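Long-range contacts in glutamine synthetase (Helicobacter pylori, PDB 5ZLI), which is a type I-beta glutamine synthetase whose twelve-subunit assembly repeats a chain combining a beta-Grasp domain with a larger catalytic domain: residues 303-314 and 387-398; 336-344 and 417-425. One frame throughout, in Å; residues are numbered along the deposited sequence.

Both contacts lie in the catalytic domain, and each closes a loop with 72 residues between its segments. From the N terminus the chain first runs through 303-314 on helix 302-313, then through 336-344, which leads into strand 341-346. It returns to the first helix with 387-398, closing contact 1, and comes back to 336-344 with 417-425, closing contact 2. The segments therefore alternate, and the two loops cross instead of nesting. Contact 1 joins two helices; contact 2 joins a strand to the loop ahead of helix 426-434. The two touch where Leu-308 and Leu-312 pack against Tyr-344, although their centres are about 18 Å apart.

Contact 1: 303-314 and 387-398; sequences FALHFLGGVLRH and AGMDGVKNKIDP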
loop_
_atom_site.group_PDB
_atom_site.type_symbol
_atom_site.label_atom_id
_atom_site.label_comp_id
_atom_site.label_asym_id
_atom_site.label_seq_id
_atom_site.Cartn_x
_atom_site.Cartn_y
_atom_site.Cartn_z
ATOM N N PHE B 303 20.593 -70.492 7.262
ATOM C CA PHE B 303 21.283 -69.654 6.291
ATOM C C PHE B 303 20.871 -68.191 6.437
ATOM O O PHE B 303 21.724 -67.295 6.470
ATOM C CB PHE B 303 20.978 -70.179 4.888
ATOM C CG PHE B 303 21.661 -69.428 3.791
ATOM C CD1 PHE B 303 22.974 -69.713 3.453
ATOM C CD2 PHE B 303 21.000 -68.440 3.090
ATOM C CE1 PHE B 303 23.619 -69.022 2.432
ATOM C CE2 PHE B 303 21.639 -67.741 2.069
ATOM C CZ PHE B 303 22.952 -68.038 1.746
ATOM N N ALA B 304 19.559 -67.933 6.514
ATOM C CA ALA B 304 19.056 -66.567 6.688
ATOM C C ALA B 304 19.444 -65.982 8.040
ATOM O O ALA B 304 19.766 -64.794 8.134
ATOM C CB ALA B 304 17.543 -66.521 6.509
ATOM N N LEU B 305 19.369 -66.775 9.109
ATOM C CA LEU B 305 19.688 -66.221 10.422
ATOM C C LEU B 305 21.166 -65.896 10.549
ATOM O O LEU B 305 21.531 -64.951 11.259
ATOM C CB LEU B 305 19.297 -67.188 11.534
ATOM C CG LEU B 305 17.842 -67.173 11.947
ATOM C CD1 LEU B 305 17.521 -68.494 12.587
ATOM C CD2 LEU B 305 17.636 -66.027 12.906
ATOM N N HIS B 306 22.023 -66.673 9.881
ATOM C CA HIS B 306 23.434 -66.325 9.808
ATOM C C HIS B 306 23.628 -65.076 8.959
ATOM O O HIS B 306 24.405 -64.184 9.324
ATOM C CB HIS B 306 24.240 -67.519 9.282
ATOM C CG HIS B 306 24.382 -68.640 10.273
ATOM N ND1 HIS B 306 24.538 -68.429 11.629
ATOM C CD2 HIS B 306 24.361 -69.983 10.105
ATOM C CE1 HIS B 306 24.617 -69.591 12.249
ATOM N NE2 HIS B 306 24.508 -70.550 11.346
ATOM N N PHE B 307 22.892 -64.964 7.855
ATOM C CA PHE B 307 22.887 -63.706 7.114
ATOM C C PHE B 307 22.554 -62.512 8.026
ATOM O O PHE B 307 23.280 -61.508 8.051
ATOM C CB PHE B 307 21.885 -63.815 5.964
ATOM C CG PHE B 307 21.884 -62.646 5.046
ATOM C CD1 PHE B 307 21.279 -61.464 5.403
ATOM C CD2 PHE B 307 22.462 -62.743 3.806
ATOM C CE1 PHE B 307 21.264 -60.424 4.557
ATOM C CE2 PHE B 307 22.449 -61.687 2.949
ATOM C CZ PHE B 307 21.851 -60.530 3.323
ATOM N N LEU B 308 21.463 -62.618 8.794
ATOM C CA LEU B 308 21.048 -61.531 9.673
ATOM C C LEU B 308 22.097 -61.195 10.722
ATOM O O LEU B 308 22.287 -60.018 11.067
ATOM C CB LEU B 308 19.727 -61.892 10.350
ATOM C CG LEU B 308 19.345 -60.985 11.522
ATOM C CD1 LEU B 308 19.037 -59.623 10.983
ATOM C CD2 LEU B 308 18.140 -61.548 12.289
ATOM N N GLY B 309 22.732 -62.221 11.298
ATOM C CA GLY B 309 23.802 -61.980 12.252
ATOM C C GLY B 309 24.947 -61.196 11.644
ATOM O O GLY B 309 25.562 -60.358 12.307
ATOM N N GLY B 310 25.249 -61.453 10.367
ATOM C CA GLY B 310 26.316 -60.708 9.722
ATOM C C GLY B 310 25.920 -59.267 9.492
ATOM O O GLY B 310 26.691 -58.350 9.786
ATOM N N VAL B 311 24.680 -59.050 9.047
ATOM C CA VAL B 311 24.150 -57.698 8.903
ATOM C C VAL B 311 24.110 -56.993 10.255
ATOM O O VAL B 311 24.447 -55.810 10.355
ATOM C CB VAL B 311 22.764 -57.740 8.232
ATOM C CG1 VAL B 311 22.012 -56.444 8.495
ATOM C CG2 VAL B 311 22.902 -58.000 6.738
ATOM N N LEU B 312 23.701 -57.701 11.315
ATOM C CA LEU B 312 23.656 -57.088 12.646
ATOM C C LEU B 312 25.048 -56.815 13.205
ATOM O O LEU B 312 25.226 -55.844 13.949
ATOM C CB LEU B 312 22.851 -57.956 13.627
ATOM C CG LEU B 312 21.331 -57.852 13.442
ATOM C CD1 LEU B 312 20.563 -58.821 14.342
ATOM C CD2 LEU B 312 20.843 -56.388 13.632
ATOM N N ARG B 313 26.031 -57.686 12.917
ATOM C CA ARG B 313 27.374 -57.518 13.473
ATOM C C ARG B 313 28.027 -56.270 12.933
ATOM O O ARG B 313 28.567 -55.455 13.693
ATOM C CB ARG B 313 28.269 -58.713 13.140
ATOM C CG ARG B 313 29.708 -58.537 13.628
ATOM C CD ARG B 313 29.864 -58.774 15.139
ATOM N NE ARG B 313 29.491 -60.145 15.499
ATOM C CZ ARG B 313 30.276 -61.206 15.339
ATOM N NH1 ARG B 313 31.497 -61.073 14.837
ATOM N NH2 ARG B 313 29.837 -62.403 15.682
ATOM N N HIS B 314 27.955 -56.091 11.619
ATOM C CA HIS B 314 28.575 -54.959 10.964
ATOM C C HIS B 314 27.644 -53.754 10.933
ATOM O O HIS B 314 28.005 -52.719 10.350
ATOM C CB HIS B 314 28.979 -55.336 9.533
ATOM C CG HIS B 314 29.755 -56.607 9.443
ATOM N ND1 HIS B 314 30.984 -56.770 10.049
ATOM C CD2 HIS B 314 29.514 -57.754 8.763
ATOM C CE1 HIS B 314 31.444 -57.980 9.786
ATOM N NE2 HIS B 314 30.572 -58.599 9.008
ATOM N N ALA B 387 27.627 -57.715 3.881
ATOM C CA ALA B 387 27.604 -57.972 5.314
ATOM C C ALA B 387 26.836 -59.228 5.653
ATOM O O ALA B 387 27.156 -59.897 6.643
ATOM C CB ALA B 387 26.984 -56.805 6.064
ATOM N N GLY B 388 25.789 -59.527 4.885
ATOM C CA GLY B 388 25.083 -60.768 5.104
ATOM C C GLY B 388 25.909 -61.972 4.716
ATOM O O GLY B 388 25.878 -62.995 5.407
ATOM N N MET B 389 26.756 -61.828 3.691
ATOM C CA MET B 389 27.546 -62.969 3.240
ATOM C C MET B 389 28.642 -63.296 4.233
ATOM O O MET B 389 28.956 -64.472 4.451
ATOM C CB MET B 389 28.154 -62.701 1.866
ATOM C CG MET B 389 27.183 -62.764 0.717
ATOM S SD MET B 389 28.007 -62.398 -0.855
ATOM C CE MET B 389 29.059 -63.850 -0.965
ATOM N N ASP B 390 29.235 -62.273 4.841
ATOM C CA ASP B 390 30.124 -62.512 5.966
ATOM C C ASP B 390 29.419 -63.352 7.030
ATOM O O ASP B 390 30.005 -64.281 7.599
ATOM C CB ASP B 390 30.575 -61.168 6.545
ATOM C CG ASP B 390 31.882 -61.260 7.289
ATOM O OD1 ASP B 390 32.902 -61.628 6.660
ATOM O OD2 ASP B 390 31.888 -60.959 8.497
ATOM N N GLY B 391 28.131 -63.077 7.256
ATOM C CA GLY B 391 27.373 -63.829 8.246
ATOM C C GLY B 391 27.274 -65.307 7.918
ATOM O O GLY B 391 27.352 -66.156 8.811
ATOM N N VAL B 392 27.056 -65.633 6.638
ATOM C CA VAL B 392 26.928 -67.032 6.244
ATOM C C VAL B 392 28.290 -67.721 6.254
ATOM O O VAL B 392 28.417 -68.879 6.677
ATOM C CB VAL B 392 26.264 -67.137 4.858
ATOM C CG1 VAL B 392 26.328 -68.567 4.353
ATOM C CG2 VAL B 392 24.842 -66.659 4.911
ATOM N N LYS B 393 29.332 -67.004 5.825
ATOM C CA LYS B 393 30.677 -67.555 5.852
ATOM C C LYS B 393 31.072 -67.899 7.274
ATOM O O LYS B 393 31.461 -69.033 7.562
ATOM C CB LYS B 393 31.663 -66.553 5.232
ATOM C CG LYS B 393 31.479 -66.351 3.707
ATOM C CD LYS B 393 32.248 -65.134 3.178
ATOM C CE LYS B 393 33.722 -65.443 2.977
ATOM N NZ LYS B 393 33.989 -66.242 1.733
ATOM N N ASN B 394 30.917 -66.945 8.194
ATOM C CA ASN B 394 31.361 -67.109 9.572
ATOM C C ASN B 394 30.268 -67.616 10.508
ATOM O O ASN B 394 30.416 -67.489 11.739
ATOM C CB ASN B 394 31.941 -65.807 10.108
ATOM C CG ASN B 394 33.108 -65.336 9.301
ATOM O OD1 ASN B 394 33.244 -65.707 8.132
ATOM N ND2 ASN B 394 33.978 -64.542 9.914
ATOM N N LYS B 395 29.176 -68.152 9.954
ATOM C CA LYS B 395 28.076 -68.729 10.723
ATOM C C LYS B 395 27.724 -67.854 11.925
ATOM O O LYS B 395 27.678 -68.312 13.065
ATOM C CB LYS B 395 28.469 -70.127 11.195
ATOM C CG LYS B 395 29.024 -71.071 10.125
ATOM C CD LYS B 395 27.963 -71.753 9.250
ATOM C CE LYS B 395 28.522 -73.025 8.611
ATOM N NZ LYS B 395 27.499 -73.848 7.922
ATOM N N ILE B 396 27.451 -66.576 11.665
ATOM C CA ILE B 396 27.268 -65.614 12.752
ATOM C C ILE B 396 25.857 -65.719 13.323
ATOM O O ILE B 396 24.865 -65.592 12.598
ATOM C CB ILE B 396 27.568 -64.177 12.285
ATOM C CG1 ILE B 396 29.019 -64.040 11.802
ATOM C CG2 ILE B 396 27.342 -63.206 13.439
ATOM C CD1 ILE B 396 29.488 -62.599 11.581
ATOM N N ASP B 397 25.775 -65.898 14.633
ATOM C CA ASP B 397 24.510 -65.932 15.367
ATOM C C ASP B 397 23.984 -64.505 15.521
ATOM O O ASP B 397 24.712 -63.630 16.003
ATOM C CB ASP B 397 24.723 -66.573 16.752
ATOM C CG ASP B 397 23.438 -67.073 17.388
ATOM O OD1 ASP B 397 23.291 -68.308 17.492
ATOM O OD2 ASP B 397 22.578 -66.261 17.789
ATOM N N PRO B 398 22.736 -64.229 15.144
ATOM C CA PRO B 398 22.206 -62.874 15.285
ATOM C C PRO B 398 21.737 -62.551 16.688
ATOM O O PRO B 398 21.247 -61.440 16.914
ATOM C CB PRO B 398 21.014 -62.884 14.317
ATOM C CG PRO B 398 20.523 -64.270 14.390
ATOM C CD PRO B 398 21.736 -65.151 14.583
#
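Gly-310 and Gly-391 form the heart of a glycine-lined crossing between helices 302-313 and 377-393, their CA atoms 3.6 Å apart. With no side chains between them here, the segment axes approach to 6.2 Å at an angle of 123°, and CA of Gly-391 makes a CA-H...O contact of 3.2 Å with O of His-306. Beside this point, CG of Phe-307 stands anti to its backbone N (chi1 -174°), which lays the ring flat over Gly-388: the CA of Gly-388 sits above the ring centre in a CH-pi contact, 3.5 Å from the centroid.

After the second helix ends, the chain folds back over the first. His-306 ND1 donates a nearly straight 3.0 Å hydrogen bond to Ile-396 O, which lies in the imidazole plane, while the donor stands above the carbonyl plane; CA of Lys-395 covers one face of the same ring. Pro-398 packs on Gly-309, its CG 3.7 Å from Leu-305 CD2 and its CB 3.8 Å from Leu-308 CD2. At the other end, His-314 NE2 gives a 2.8 Å hydrogen bond to Asp-390 OD2, with ring and carboxylate planes 51° apart. ND1 of His-314 is taken by Asp-436, so both ring nitrogens are held and the rotation of the ring is fixed.

Tyr-439 stacks on His-314. Phe-307 and Leu-308 reach strand 366-368 through Phe-368 and Phe-366, and Met-389 turns to helix 114-128, so the crossing is packed between sheet and helix.

Contact 2: 336-344 and 417-425; sequences YEAPSILTY and KGIKQMPHT
Leu-342 and Met-422 pack with their side chains at about a right angle, the methyl CE of Met-422 lying 3.4 Å from CD2 of Leu-342. The methionine reaches this position by bending twice, at chi2 (-85°) and chi3 (76°), so that its CE curls back to touch both leucine methyls. Leu-342 itself points at the other segment from its root, its CB beside Lys-420 O. A second apolar pair crosses obliquely, with CG2 of Ile-341 meeting CG2 of Ile-419 at 3.5 Å. Although the Ile-341 side chain leaves the backbone away from 417-425, this methyl branch still closes the gap.

Between the two pairs the backbones form a single antiparallel bridge. Ile-341 and Gln-421 are its non-hydrogen-bonded pair, with CA atoms 4.4 Å apart, and a hydrogen bond flanks it at each end. Met-422 N gives a fairly straight 2.8 Å bond to Ser-340 O, reaching it from above the carbonyl plane (40° out of it), while Leu-342 N donates to Lys-420 O over 3.1 Å. Leu-342 is also the centre of an inverse gamma turn, closed by a weak bond from Thr-343 N to Ile-341 O.

Around the bridge, Leu-342 packs on Leu-312 of helix 302-313 and on Ala-315 and Arg-316 of helix 315-322, and Ile-341 O accepts a bond from Ser-352 OG of the neighbouring strand. Farther along the loop, His-424 and Thr-425 pack on Glu-467 of another subunit. Each segment supplies one donor and one acceptor to the bridge, so the polar joining is done by main chain alone, and the side chains that meet across it contribute apolar packing.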
loop_
_atom_site.group_PDB
_atom_site.type_symbol
_atom_site.label_atom_id
_atom_site.label_comp_id
_atom_site.label_asym_id
_atom_site.label_seq_id
_atom_site.Cartn_x
_atom_site.Cartn_y
_atom_site.Cartn_z
ATOM N N TYR B 336 9.081 -43.092 16.288
ATOM C CA TYR B 336 8.514 -42.695 15.003
ATOM C C TYR B 336 8.564 -43.875 14.050
ATOM O O TYR B 336 8.551 -43.700 12.823
ATOM C CB TYR B 336 9.263 -41.486 14.423
ATOM C CG TYR B 336 9.064 -40.236 15.230
ATOM C CD1 TYR B 336 7.917 -39.461 15.076
ATOM C CD2 TYR B 336 9.982 -39.877 16.225
ATOM C CE1 TYR B 336 7.713 -38.327 15.874
ATOM C CE2 TYR B 336 9.785 -38.751 17.027
ATOM C CZ TYR B 336 8.654 -37.984 16.845
ATOM O OH TYR B 336 8.498 -36.884 17.649
ATOM N N GLU B 337 8.529 -45.083 14.633
ATOM C CA GLU B 337 8.679 -46.349 13.918
ATOM C C GLU B 337 10.026 -46.427 13.193
ATOM O O GLU B 337 10.167 -47.101 12.166
ATOM C CB GLU B 337 7.478 -46.551 12.988
ATOM C CG GLU B 337 6.256 -46.724 13.893
ATOM C CD GLU B 337 4.920 -46.718 13.193
ATOM O OE1 GLU B 337 4.877 -46.825 11.936
ATOM O OE2 GLU B 337 3.902 -46.563 13.930
ATOM N N ALA B 338 11.030 -45.736 13.757
ATOM C CA ALA B 338 12.407 -45.719 13.308
ATOM C C ALA B 338 13.292 -46.471 14.290
ATOM O O ALA B 338 13.260 -46.184 15.497
ATOM C CB ALA B 338 12.903 -44.279 13.163
ATOM N N PRO B 339 14.109 -47.408 13.803
ATOM C CA PRO B 339 14.964 -48.194 14.700
ATOM C C PRO B 339 16.109 -47.397 15.309
ATOM O O PRO B 339 16.861 -46.716 14.606
ATOM C CB PRO B 339 15.504 -49.291 13.785
ATOM C CG PRO B 339 15.464 -48.682 12.421
ATOM C CD PRO B 339 14.221 -47.859 12.406
ATOM N N SER B 340 16.241 -47.512 16.640
ATOM C CA SER B 340 17.469 -47.188 17.353
ATOM C C SER B 340 18.127 -48.421 17.976
ATOM O O SER B 340 19.292 -48.334 18.397
ATOM C CB SER B 340 17.197 -46.136 18.449
ATOM O OG SER B 340 18.403 -45.598 18.993
ATOM N N ILE B 341 17.440 -49.571 17.994
ATOM C CA ILE B 341 17.909 -50.790 18.653
ATOM C C ILE B 341 18.070 -51.877 17.590
ATOM O O ILE B 341 17.145 -52.131 16.811
ATOM C CB ILE B 341 16.924 -51.267 19.741
ATOM C CG1 ILE B 341 16.570 -50.150 20.729
ATOM C CG2 ILE B 341 17.511 -52.447 20.512
ATOM C CD1 ILE B 341 17.689 -49.728 21.621
ATOM N N LEU B 342 19.226 -52.548 17.596
ATOM C CA LEU B 342 19.602 -53.496 16.542
ATOM C C LEU B 342 19.218 -54.929 16.921
ATOM O O LEU B 342 20.059 -55.777 17.224
ATOM C CB LEU B 342 21.096 -53.391 16.265
ATOM C CG LEU B 342 21.624 -52.163 15.548
ATOM C CD1 LEU B 342 23.140 -52.143 15.652
ATOM C CD2 LEU B 342 21.165 -52.229 14.100
ATOM N N THR B 343 17.930 -55.231 16.804
ATOM C CA THR B 343 17.455 -56.591 17.017
ATOM C C THR B 343 16.396 -56.904 15.969
ATOM O O THR B 343 15.988 -56.045 15.188
ATOM C CB THR B 343 16.917 -56.791 18.443
ATOM O OG1 THR B 343 17.653 -55.965 19.356
ATOM C CG2 THR B 343 17.098 -58.240 18.867
ATOM N N TYR B 344 15.956 -58.150 15.944
ATOM C CA TYR B 344 14.925 -58.603 15.025
ATOM C C TYR B 344 13.688 -59.032 15.808
ATOM O O TYR B 344 13.775 -59.399 16.984
ATOM C CB TYR B 344 15.468 -59.765 14.140
ATOM C CG TYR B 344 16.026 -60.961 14.949
ATOM C CD1 TYR B 344 17.272 -60.880 15.590
ATOM C CD2 TYR B 344 15.306 -62.154 15.090
ATOM C CE1 TYR B 344 17.775 -61.943 16.336
ATOM C CE2 TYR B 344 15.807 -63.218 15.839
ATOM C CZ TYR B 344 17.040 -63.105 16.452
ATOM O OH TYR B 344 17.543 -64.153 17.192
ATOM N N LYS B 417 21.824 -53.663 30.132
ATOM C CA LYS B 417 21.430 -54.906 29.473
ATOM C C LYS B 417 22.237 -55.186 28.207
ATOM O O LYS B 417 21.919 -56.140 27.483
ATOM C CB LYS B 417 19.932 -54.883 29.134
ATOM N N GLY B 418 23.286 -54.395 27.957
ATOM C CA GLY B 418 24.204 -54.553 26.833
ATOM C C GLY B 418 23.430 -54.830 25.559
ATOM O O GLY B 418 23.323 -55.979 25.126
ATOM N N ILE B 419 22.851 -53.786 24.980
ATOM C CA ILE B 419 21.912 -53.907 23.871
ATOM C C ILE B 419 22.422 -52.981 22.778
ATOM O O ILE B 419 22.419 -51.760 22.958
ATOM C CB ILE B 419 20.486 -53.541 24.300
ATOM C CG1 ILE B 419 20.005 -54.468 25.436
ATOM C CG2 ILE B 419 19.572 -53.607 23.117
ATOM C CD1 ILE B 419 18.506 -54.394 25.762
ATOM N N LYS B 420 22.880 -53.551 21.660
ATOM C CA LYS B 420 23.672 -52.791 20.689
ATOM C C LYS B 420 22.770 -51.889 19.855
ATOM O O LYS B 420 22.014 -52.357 18.997
ATOM C CB LYS B 420 24.503 -53.715 19.797
ATOM C CG LYS B 420 25.848 -54.095 20.425
ATOM C CD LYS B 420 26.694 -52.837 20.791
ATOM C CE LYS B 420 26.992 -52.677 22.289
ATOM N NZ LYS B 420 26.979 -51.248 22.748
ATOM N N GLN B 421 22.872 -50.592 20.102
ATOM C CA GLN B 421 22.019 -49.592 19.483
ATOM C C GLN B 421 22.681 -49.042 18.219
ATOM O O GLN B 421 23.874 -49.228 17.982
ATOM C CB GLN B 421 21.736 -48.465 20.490
ATOM C CG GLN B 421 23.018 -47.652 20.834
ATOM C CD GLN B 421 22.857 -46.563 21.913
ATOM O OE1 GLN B 421 21.752 -46.213 22.327
ATOM N NE2 GLN B 421 23.985 -46.040 22.373
ATOM N N MET B 422 21.881 -48.359 17.400
ATOM C CA MET B 422 22.383 -47.700 16.199
ATOM C C MET B 422 23.320 -46.532 16.567
ATOM O O MET B 422 23.228 -45.953 17.660
ATOM C CB MET B 422 21.205 -47.193 15.366
ATOM C CG MET B 422 20.507 -48.179 14.394
ATOM S SD MET B 422 21.261 -48.333 12.752
ATOM C CE MET B 422 22.703 -49.327 13.082
ATOM N N PRO B 423 24.285 -46.213 15.709
ATOM C CA PRO B 423 25.115 -45.028 15.958
ATOM C C PRO B 423 24.316 -43.742 15.835
ATOM O O PRO B 423 23.358 -43.632 15.063
ATOM C CB PRO B 423 26.204 -45.116 14.887
ATOM C CG PRO B 423 25.673 -46.045 13.873
ATOM C CD PRO B 423 24.725 -46.968 14.528
ATOM N N HIS B 424 24.706 -42.765 16.638
ATOM C CA HIS B 424 23.903 -41.557 16.714
ATOM C C HIS B 424 24.264 -40.521 15.672
ATOM O O HIS B 424 23.419 -39.703 15.305
ATOM C CB HIS B 424 24.061 -40.911 18.075
ATOM C CG HIS B 424 23.416 -41.660 19.181
ATOM N ND1 HIS B 424 24.142 -42.362 20.117
ATOM C CD2 HIS B 424 22.125 -41.719 19.575
ATOM C CE1 HIS B 424 23.315 -42.881 21.007
ATOM N NE2 HIS B 424 22.085 -42.499 20.706
ATOM N N THR B 425 25.489 -40.515 15.198
ATOM C CA THR B 425 25.887 -39.565 14.192
ATOM C C THR B 425 26.562 -40.317 13.061
ATOM O O THR B 425 27.051 -41.438 13.243
ATOM C CB THR B 425 26.821 -38.497 14.802
ATOM O OG1 THR B 425 27.905 -39.132 15.497
ATOM C CG2 THR B 425 26.087 -37.600 15.744
#